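D-threo-3-hydroxyaspartate dehydratase (Delftia, PDB 3WQC) catalyses the pyridoxal-phosphate-dependent conversion of D-threo-3-hydroxyaspartate to oxaloacetate and ammonia, and also dehydrates L-threo- and L-erythro-3-hydroxyaspartate and D-serine. Local coordinates at the interface of chains A and B. Sequence-based numbering; all coordinates share one arbitrary frame. Chains: chain A/B, D-threo-3-hydroxyaspartate dehydratase.

The four contacts mark out one two-fold interface between identical chains, so each has a twin with the chains exchanged. Contact 2 lies about the axis. Contact 3 is about 9 Å from it between C-alpha centres and shares A:Gln368 and A:Phe369. Contacts 1 and 4, about 12 Å apart between C-alpha centres, lie farther out, about 27 and 28 Å from contact 3. B:Glu330 serves in contact 1 and its twin A:Glu330 in contact 3. The enzyme is a monomer, so this pairing may belong to the crystal, although related alanine racemases pair with active sites near such an interface.

Contact 1: the interface of chains A and B. Residues chain A 75, 94-95, 151-152; chain B 275, 330-331.
A:Val95 and B:Ile275 meet branch to branch at the apolar centre, CG1 of the valine lying 3.6 Å from CD1 of the isoleucine. The isoleucine turns CG1 between its backbone N and carbonyl carbon (chi1 59°), and from there CD1 extends toward chain A. The other valine branch, CG2, lies 3.9 Å from CE1 of B:His331, so a short beta-branched residue serves both neighbours.

The imidazole of B:His331 also lies beneath the guanidinium of A:Arg151. The two planes are 13° apart, and NE stands over the middle of the ring, 3.4 Å from its centroid, in a cation-pi stack. The bend at chi3 (70°) lays the flat end of the arginine across the ring face; a histidine suits this place because it offers both a face and polar edges. At one edge NE2 binds water 2 in the ring plane at 2.8 Å, and the same water reaches the hydroxyl OG of A:Ser152, 3.1 Å away. This bridge probably helps to fix the ring's rotation.

At the other rim, water 1 links OG of A:Ser75 to the carboxylate OE2 of B:Glu330, 2.6 Å from the water, while the glutamate CG packs near the serine.

A:Ala94 and A:Arg151 belong to the pyridoxal-phosphate pocket. The loop just beyond B strand 322-327 therefore brings B:His331 to the border of the active site of chain A.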
loop_
_atom_site.group_PDB
_atom_site.type_symbol
_atom_site.label_atom_id
_atom_site.label_comp_id
_atom_site.label_asym_id
_atom_site.label_seq_id
_atom_site.Cartn_x
_atom_site.Cartn_y
_atom_site.Cartn_z
ATOM N N SER A 75 14.414 -7.905 0.497
ATOM C CA SER A 75 14.305 -6.613 1.146
ATOM C C SER A 75 13.945 -6.686 2.643
ATOM O O SER A 75 13.892 -5.641 3.308
ATOM C CB SER A 75 13.324 -5.661 0.412
ATOM O OG SER A 75 11.967 -6.109 0.644
ATOM N N ALA A 94 19.516 -7.087 1.275
ATOM C CA ALA A 94 20.192 -5.862 0.758
ATOM C C ALA A 94 19.525 -4.597 1.371
ATOM O O ALA A 94 19.213 -3.650 0.623
ATOM C CB ALA A 94 20.225 -5.831 -0.755
ATOM N N VAL A 95 19.466 -4.515 2.702
ATOM C CA VAL A 95 19.027 -3.344 3.454
ATOM C C VAL A 95 20.002 -3.226 4.605
ATOM O O VAL A 95 20.195 -4.235 5.329
ATOM C CB VAL A 95 17.579 -3.490 3.976
ATOM C CG1 VAL A 95 17.225 -2.284 4.878
ATOM C CG2 VAL A 95 16.614 -3.632 2.798
ATOM N N ARG A 151 20.771 6.971 -1.845
ATOM C CA ARG A 151 20.194 6.357 -0.642
ATOM C C ARG A 151 21.326 5.978 0.359
ATOM O O ARG A 151 22.046 6.926 0.802
ATOM C CB ARG A 151 19.279 5.144 -1.033
ATOM C CG ARG A 151 18.373 4.683 0.114
ATOM C CD ARG A 151 17.360 3.705 -0.508
ATOM N NE ARG A 151 18.041 2.447 -0.899
ATOM C CZ ARG A 151 17.461 1.494 -1.690
ATOM N NH1 ARG A 151 16.259 1.801 -2.313
ATOM N NH2 ARG A 151 18.064 0.264 -1.889
ATOM N N SER A 152 21.519 4.695 0.680
ATOM C CA SER A 152 22.526 4.248 1.653
ATOM C C SER A 152 23.885 4.093 1.011
ATOM O O SER A 152 24.079 4.150 -0.234
ATOM C CB SER A 152 22.181 2.931 2.346
ATOM O OG SER A 152 20.929 3.045 2.954
ATOM N N ILE B 275 18.606 2.817 10.772
ATOM C CA ILE B 275 19.522 1.825 10.284
ATOM C C ILE B 275 20.745 2.428 9.555
ATOM O O ILE B 275 21.660 1.699 9.142
ATOM C CB ILE B 275 18.803 0.818 9.327
ATOM C CG1 ILE B 275 18.183 1.565 8.130
ATOM C CG2 ILE B 275 17.727 0.047 10.098
ATOM C CD1 ILE B 275 17.622 0.615 7.026
ATOM N N GLU B 330 11.781 -0.210 1.357
ATOM C CA GLU B 330 12.060 -0.582 2.750
ATOM C C GLU B 330 13.023 0.414 3.452
ATOM O O GLU B 330 13.557 0.081 4.507
ATOM C CB GLU B 330 12.651 -2.011 2.821
ATOM C CG GLU B 330 11.594 -3.072 2.469
ATOM C CD GLU B 330 10.405 -3.188 3.465
ATOM O OE1 GLU B 330 10.477 -2.794 4.675
ATOM O OE2 GLU B 330 9.338 -3.756 3.022
ATOM N N HIS B 331 13.210 1.592 2.871
ATOM C CA HIS B 331 14.088 2.627 3.467
ATOM C C HIS B 331 13.302 3.894 3.481
ATOM O O HIS B 331 12.728 4.304 2.432
ATOM C CB HIS B 331 15.280 2.939 2.515
ATOM C CG HIS B 331 16.232 1.818 2.240
ATOM N ND1 HIS B 331 15.964 0.784 1.417
ATOM C CD2 HIS B 331 17.551 1.638 2.690
ATOM C CE1 HIS B 331 17.038 -0.043 1.348
ATOM N NE2 HIS B 331 18.023 0.506 2.102
HETATM O O HOH W 1 9.430 -5.032 0.788
HETATM O O HOH W 2 20.683 -0.035 2.734
#

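Contact 2: the interface of chains A and B. Residues chain A 367-369, 388; chain B 367-370, 388.
A:His388 and B:His388 stack face to face across the two-fold axis, their imidazoles arriving from opposite directions with planes 6° apart and centroids separated by 3.5 Å. Each side chain runs away from its own backbone N (chi1 -175° in both), which carries the ring out to its twin. On the face turned away from B:His388, CD of B:Pro370 packs over the rim of the A:His388 ring, 3.9 Å from CE1, so the ring lies between its twin and a stiff, flat-sided proline.

Histidine pairs flat rings with polar edges. NE2 of A:His388 makes a weak hydrogen bond of 3.3 Å to the carbonyl O of B:Ala367, which lies at the edge of the ring, and the symmetry-related bond is equally weak. An alanine replacing A:His388 is likely to leave the B:His388 ring without its stacking partner and the carbonyl of B:Ala367 without this donor.

Farther out, the side chains of A:Gln368 and B:Gln368 approach with amide planes 31° apart. Their OE1 atoms are modelled 2.8 Å from each other; two acceptors cannot bond, so the orientation of one amide is doubtful. Water 3 lies 3.2 Å from NE2 of A:Gln368 and 2.7 Å from OE1 of B:Gln368, bridging them as modelled.

The glutamines sit in the turn that follows helix 362-367 and leads into strand 371-375, whereas A:His388 and B:His388 belong to the C-terminal tails beyond strand 381-385.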
loop_
_atom_site.group_PDB
_atom_site.type_symbol
_atom_site.label_atom_id
_atom_site.label_comp_id
_atom_site.label_asym_id
_atom_site.label_seq_id
_atom_site.Cartn_x
_atom_site.Cartn_y
_atom_site.Cartn_z
ATOM N N ALA A 367 2.167 -5.568 -3.937
ATOM C CA ALA A 367 2.056 -5.692 -2.502
ATOM C C ALA A 367 0.653 -5.500 -1.935
ATOM O O ALA A 367 0.369 -5.887 -0.769
ATOM C CB ALA A 367 3.004 -4.732 -1.801
ATOM N N GLN A 368 -0.263 -4.956 -2.764
ATOM C CA GLN A 368 -1.639 -4.822 -2.322
ATOM C C GLN A 368 -2.412 -6.143 -2.343
ATOM O O GLN A 368 -3.553 -6.190 -1.844
ATOM C CB GLN A 368 -2.319 -3.786 -3.240
ATOM C CG GLN A 368 -1.671 -2.379 -3.115
ATOM C CD GLN A 368 -1.607 -1.858 -1.679
ATOM O OE1 GLN A 368 -0.618 -2.084 -0.950
ATOM N NE2 GLN A 368 -2.608 -1.082 -1.282
ATOM N N PHE A 369 -1.859 -7.219 -2.940
ATOM C CA PHE A 369 -2.640 -8.463 -3.157
ATOM C C PHE A 369 -2.035 -9.604 -2.356
ATOM O O PHE A 369 -0.799 -9.768 -2.344
ATOM C CB PHE A 369 -2.604 -8.855 -4.663
ATOM C CG PHE A 369 -3.392 -7.864 -5.472
ATOM C CD1 PHE A 369 -2.813 -6.698 -5.932
ATOM C CD2 PHE A 369 -4.756 -8.129 -5.722
ATOM C CE1 PHE A 369 -3.585 -5.757 -6.652
ATOM C CE2 PHE A 369 -5.515 -7.195 -6.454
ATOM C CZ PHE A 369 -4.935 -6.037 -6.920
ATOM N N HIS A 388 3.195 -10.769 2.492
ATOM C CA HIS A 388 2.804 -9.461 3.025
ATOM C C HIS A 388 3.413 -9.334 4.398
ATOM O O HIS A 388 3.353 -10.251 5.212
ATOM C CB HIS A 388 1.228 -9.518 3.147
ATOM C CG HIS A 388 0.637 -8.229 3.569
ATOM N ND1 HIS A 388 -0.357 -8.188 4.533
ATOM C CD2 HIS A 388 0.766 -6.966 3.051
ATOM C CE1 HIS A 388 -0.807 -6.883 4.638
ATOM N NE2 HIS A 388 -0.142 -6.143 3.686
ATOM N N ALA B 367 -3.302 -0.630 5.883
ATOM C CA ALA B 367 -3.475 -1.738 4.950
ATOM C C ALA B 367 -2.121 -2.417 4.605
ATOM O O ALA B 367 -2.076 -3.511 4.031
ATOM C CB ALA B 367 -4.121 -1.228 3.653
ATOM N N GLN B 368 -1.013 -1.729 4.903
ATOM C CA GLN B 368 0.317 -2.316 4.656
ATOM C C GLN B 368 0.710 -3.380 5.677
ATOM O O GLN B 368 1.716 -4.091 5.473
ATOM C CB GLN B 368 1.357 -1.199 4.651
ATOM C CG GLN B 368 1.097 -0.143 3.563
ATOM C CD GLN B 368 1.051 -0.759 2.151
ATOM O OE1 GLN B 368 -0.060 -1.083 1.602
ATOM N NE2 GLN B 368 2.242 -0.956 1.551
ATOM N N PHE B 369 -0.065 -3.529 6.741
ATOM C CA PHE B 369 0.314 -4.460 7.829
ATOM C C PHE B 369 -0.673 -5.609 7.972
ATOM O O PHE B 369 -1.882 -5.382 7.982
ATOM C CB PHE B 369 0.376 -3.719 9.165
ATOM C CG PHE B 369 1.481 -2.711 9.182
ATOM C CD1 PHE B 369 1.301 -1.423 8.651
ATOM C CD2 PHE B 369 2.736 -3.048 9.726
ATOM C CE1 PHE B 369 2.364 -0.490 8.617
ATOM C CE2 PHE B 369 3.807 -2.139 9.690
ATOM C CZ PHE B 369 3.625 -0.842 9.149
ATOM N N PRO B 370 -0.155 -6.827 8.235
ATOM C CA PRO B 370 -1.039 -7.949 8.546
ATOM C C PRO B 370 -1.772 -7.708 9.873
ATOM O O PRO B 370 -2.828 -8.319 10.067
ATOM C CB PRO B 370 -0.086 -9.146 8.698
ATOM C CG PRO B 370 1.123 -8.769 7.842
ATOM C CD PRO B 370 1.263 -7.266 7.958
ATOM N N HIS B 388 -6.479 -8.315 4.748
ATOM C CA HIS B 388 -5.785 -7.886 3.521
ATOM C C HIS B 388 -6.456 -8.544 2.330
ATOM O O HIS B 388 -6.757 -9.730 2.346
ATOM C CB HIS B 388 -4.303 -8.400 3.644
ATOM C CG HIS B 388 -3.433 -7.951 2.541
ATOM N ND1 HIS B 388 -2.620 -8.833 1.856
ATOM C CD2 HIS B 388 -3.179 -6.677 2.051
ATOM C CE1 HIS B 388 -1.834 -8.086 0.971
ATOM N NE2 HIS B 388 -2.184 -6.757 1.104
HETATM O O HOH W 3 -2.057 0.771 1.319
#

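Contact 3: the interface of chains A and B. Residues chain A 21, 291-292, 330, 368-369; chain B 76, 390.
B:Trp390, the C-terminal residue of this DSD1-family enzyme, inserts its indole among A:Pro21, A:Met291, A:Phe369 and A:Glu330. The packing is tight over the indole face, where the pyrrolidine of A:Pro21 stands tilted and turns its CG-CD edge down for two CH-pi contacts: CG stands 3.7 Å from the centroid of the six-membered ring, and CD 3.6 Å from that of the five-membered ring. A proline fits here because its ring is compact and stiff, and a cis peptide bond precedes it.

The benzo rim meets different groups. CZ3 lies 3.5 Å from CE2 of A:Phe369, over the margin of the phenyl face, while CZ2 touches CG of A:Met291 at 3.7 Å. Behind this wall, the amide NE2 of A:Gln368 donates to the carbonyl O of A:Met291 at 3.1 Å, tying its loop to helix 290-293.

The polar edge is anchored too: NE1 gives a nearly straight hydrogen bond (169° at H) to OE1 of A:Glu330, 2.9 Å away, on the syn side but tilted well out of the carboxylate plane. The glutamate bends at chi2 (-65°) to bring OE1 in plane to the indole's N-H edge.

Beyond that carboxylate the contact loosens. B:Thr76 offers little more than its methyl CG2, 3.7 Å from CD of A:Glu330.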
loop_
_atom_site.group_PDB
_atom_site.type_symbol
_atom_site.label_atom_id
_atom_site.label_comp_id
_atom_site.label_asym_id
_atom_site.label_seq_id
_atom_site.Cartn_x
_atom_site.Cartn_y
_atom_site.Cartn_z
ATOM N N PRO A 21 -11.111 -6.671 -7.595
ATOM C CA PRO A 21 -9.917 -6.628 -8.443
ATOM C C PRO A 21 -9.005 -7.849 -8.190
ATOM O O PRO A 21 -9.081 -8.505 -7.134
ATOM C CB PRO A 21 -9.213 -5.335 -7.940
ATOM C CG PRO A 21 -9.570 -5.256 -6.460
ATOM C CD PRO A 21 -11.046 -5.715 -6.438
ATOM N N MET A 291 -6.593 0.933 -3.136
ATOM C CA MET A 291 -6.281 -0.301 -2.360
ATOM C C MET A 291 -5.763 -1.357 -3.359
ATOM O O MET A 291 -4.983 -2.199 -2.972
ATOM C CB MET A 291 -7.483 -0.764 -1.552
ATOM C CG MET A 291 -7.123 -1.887 -0.618
ATOM S SD MET A 291 -5.882 -1.400 0.675
ATOM C CE MET A 291 -6.937 -0.402 1.758
ATOM N N ALA A 292 -6.286 -1.395 -4.597
ATOM C CA ALA A 292 -5.820 -2.355 -5.615
ATOM C C ALA A 292 -4.541 -1.819 -6.270
ATOM O O ALA A 292 -3.541 -2.575 -6.448
ATOM C CB ALA A 292 -6.893 -2.568 -6.688
ATOM N N GLU A 330 -11.627 1.986 -2.736
ATOM C CA GLU A 330 -12.177 0.835 -3.482
ATOM C C GLU A 330 -12.876 1.279 -4.759
ATOM O O GLU A 330 -13.578 0.451 -5.370
ATOM C CB GLU A 330 -13.124 0.010 -2.600
ATOM C CG GLU A 330 -12.345 -0.762 -1.455
ATOM C CD GLU A 330 -11.377 -1.837 -1.965
ATOM O OE1 GLU A 330 -11.480 -2.339 -3.121
ATOM O OE2 GLU A 330 -10.474 -2.226 -1.144
ATOM N N GLN A 368 -0.263 -4.956 -2.764
ATOM C CA GLN A 368 -1.639 -4.822 -2.322
ATOM C C GLN A 368 -2.412 -6.143 -2.343
ATOM O O GLN A 368 -3.553 -6.190 -1.844
ATOM C CB GLN A 368 -2.319 -3.786 -3.240
ATOM C CG GLN A 368 -1.671 -2.379 -3.115
ATOM C CD GLN A 368 -1.607 -1.858 -1.679
ATOM O OE1 GLN A 368 -0.618 -2.084 -0.950
ATOM N NE2 GLN A 368 -2.608 -1.082 -1.282
ATOM N N PHE A 369 -1.859 -7.219 -2.940
ATOM C CA PHE A 369 -2.640 -8.463 -3.157
ATOM C C PHE A 369 -2.035 -9.604 -2.356
ATOM O O PHE A 369 -0.799 -9.768 -2.344
ATOM C CB PHE A 369 -2.604 -8.855 -4.663
ATOM C CG PHE A 369 -3.392 -7.864 -5.472
ATOM C CD1 PHE A 369 -2.813 -6.698 -5.932
ATOM C CD2 PHE A 369 -4.756 -8.129 -5.722
ATOM C CE1 PHE A 369 -3.585 -5.757 -6.652
ATOM C CE2 PHE A 369 -5.515 -7.195 -6.454
ATOM C CZ PHE A 369 -4.935 -6.037 -6.920
ATOM N N THR B 76 -15.776 -3.871 1.107
ATOM C CA THR B 76 -15.602 -5.088 0.319
ATOM C C THR B 76 -16.491 -6.187 0.908
ATOM O O THR B 76 -16.769 -6.128 2.123
ATOM C CB THR B 76 -14.150 -5.607 0.327
ATOM O OG1 THR B 76 -13.751 -5.941 1.683
ATOM C CG2 THR B 76 -13.155 -4.600 -0.251
ATOM N N TRP B 390 -9.179 -9.252 -0.961
ATOM C CA TRP B 390 -10.588 -9.269 -1.341
ATOM C C TRP B 390 -11.139 -10.662 -1.224
ATOM O O TRP B 390 -10.367 -11.605 -0.966
ATOM C CB TRP B 390 -10.761 -8.753 -2.790
ATOM C CG TRP B 390 -10.388 -7.305 -2.923
ATOM C CD1 TRP B 390 -11.247 -6.240 -2.844
ATOM C CD2 TRP B 390 -9.024 -6.741 -3.082
ATOM N NE1 TRP B 390 -10.537 -5.044 -2.943
ATOM C CE2 TRP B 390 -9.168 -5.316 -3.095
ATOM C CE3 TRP B 390 -7.739 -7.322 -3.217
ATOM C CZ2 TRP B 390 -8.058 -4.439 -3.158
ATOM C CZ3 TRP B 390 -6.638 -6.416 -3.285
ATOM C CH2 TRP B 390 -6.802 -5.010 -3.259
ATOM O OXT TRP B 390 -12.362 -10.810 -1.459
#

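Contact 4: the interface of chains A and B. Residues chain A 100-101, 104; chain B 19-20, 273, 287.
The 3-10 helix 99-101 of chain A, running straight into helix 102-110, presents A:His100 and A:Arg101 to two acids of chain B: B:Asp19 in the loop before strand 22-26, and B:Asp287 just after strand 283-286.

The guanidinium of A:Arg101 bridges both. NH1 forms a salt bridge with OD1 of B:Asp19 at 2.8 Å, while NH1 and NH2 converge end-on upon OD2 of B:Asp287, NH2, at 2.8 Å, meeting the anti lone pair of OD2. The bend at chi3 (-85°) turns the flat group so that the accepting oxygens of both acids lie close to its plane, although the carboxylates themselves are turned from it; this spread of N-H groups suits an arginine. A methionine in its place would probably leave the carboxylates of B:Asp19 and B:Asp287 without their cross-chain positive charge.

A:His100 reinforces the grip, its NE2 donating in the ring plane to the same OD1 of B:Asp19 at 2.9 Å. That oxygen thus accepts from two side chains of chain A, which probably lowers the acid's proton affinity.

Second-shell bonds position B:Asp287. The backbone N of B:Thr273, in strand 268-278, donates to OD1 at 2.8 Å (174° at H), and the hydroxyl OG1 of B:Thr20 takes the syn lone pair of OD2 at 2.6 Å.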
loop_
_atom_site.group_PDB
_atom_site.type_symbol
_atom_site.label_atom_id
_atom_site.label_comp_id
_atom_site.label_asym_id
_atom_site.label_seq_id
_atom_site.Cartn_x
_atom_site.Cartn_y
_atom_site.Cartn_z
ATOM N N HIS A 100 19.412 -5.041 16.011
ATOM C CA HIS A 100 18.398 -5.817 16.726
ATOM C C HIS A 100 17.915 -7.040 15.941
ATOM O O HIS A 100 17.272 -7.898 16.543
ATOM C CB HIS A 100 17.277 -4.944 17.262
ATOM C CG HIS A 100 16.247 -4.601 16.223
ATOM N ND1 HIS A 100 16.315 -3.492 15.432
ATOM C CD2 HIS A 100 15.152 -5.322 15.806
ATOM C CE1 HIS A 100 15.288 -3.504 14.563
ATOM N NE2 HIS A 100 14.560 -4.620 14.799
ATOM N N ARG A 101 18.107 -7.077 14.622
ATOM C CA ARG A 101 17.707 -8.255 13.840
ATOM C C ARG A 101 18.787 -9.303 13.794
ATOM O O ARG A 101 18.597 -10.324 13.121
ATOM C CB ARG A 101 17.368 -7.793 12.385
ATOM C CG ARG A 101 15.890 -7.237 12.353
ATOM C CD ARG A 101 15.428 -6.945 10.913
ATOM N NE ARG A 101 15.823 -5.620 10.404
ATOM C CZ ARG A 101 15.066 -4.533 10.607
ATOM N NH1 ARG A 101 13.990 -4.554 11.398
ATOM N NH2 ARG A 101 15.447 -3.411 10.067
ATOM N N GLN A 104 17.701 -12.944 14.557
ATOM C CA GLN A 104 16.938 -13.528 13.457
ATOM C C GLN A 104 17.874 -13.998 12.332
ATOM O O GLN A 104 17.752 -15.112 11.760
ATOM C CB GLN A 104 15.987 -12.443 12.915
ATOM C CG GLN A 104 14.742 -12.170 13.783
ATOM C CD GLN A 104 14.037 -10.860 13.399
ATOM O OE1 GLN A 104 13.532 -10.726 12.290
ATOM N NE2 GLN A 104 13.980 -9.901 14.330
ATOM N N ASP B 19 9.823 -6.282 16.484
ATOM C CA ASP B 19 10.591 -5.928 15.281
ATOM C C ASP B 19 9.932 -4.716 14.620
ATOM O O ASP B 19 8.735 -4.373 14.916
ATOM C CB ASP B 19 10.580 -7.111 14.324
ATOM C CG ASP B 19 11.649 -6.999 13.179
ATOM O OD1 ASP B 19 12.608 -6.161 13.299
ATOM O OD2 ASP B 19 11.542 -7.775 12.170
ATOM N N THR B 20 10.723 -4.005 13.817
ATOM C CA THR B 20 10.238 -2.826 13.107
ATOM C C THR B 20 10.377 -3.079 11.590
ATOM O O THR B 20 11.200 -3.892 11.127
ATOM C CB THR B 20 11.107 -1.610 13.451
ATOM O OG1 THR B 20 12.491 -1.907 13.247
ATOM C CG2 THR B 20 10.843 -1.201 14.899
ATOM N N THR B 273 13.076 1.769 13.119
ATOM C CA THR B 273 14.441 1.848 13.639
ATOM C C THR B 273 15.346 2.630 12.715
ATOM O O THR B 273 15.279 2.453 11.450
ATOM C CB THR B 273 15.029 0.387 13.765
ATOM O OG1 THR B 273 14.241 -0.329 14.717
ATOM C CG2 THR B 273 16.451 0.375 14.313
ATOM N N ASP B 287 14.041 2.061 8.749
ATOM C CA ASP B 287 13.464 0.861 8.112
ATOM C C ASP B 287 11.974 0.913 7.858
ATOM O O ASP B 287 11.385 -0.108 7.495
ATOM C CB ASP B 287 13.882 -0.415 8.881
ATOM C CG ASP B 287 13.281 -0.477 10.262
ATOM O OD1 ASP B 287 12.520 0.440 10.705
ATOM O OD2 ASP B 287 13.553 -1.485 10.962
#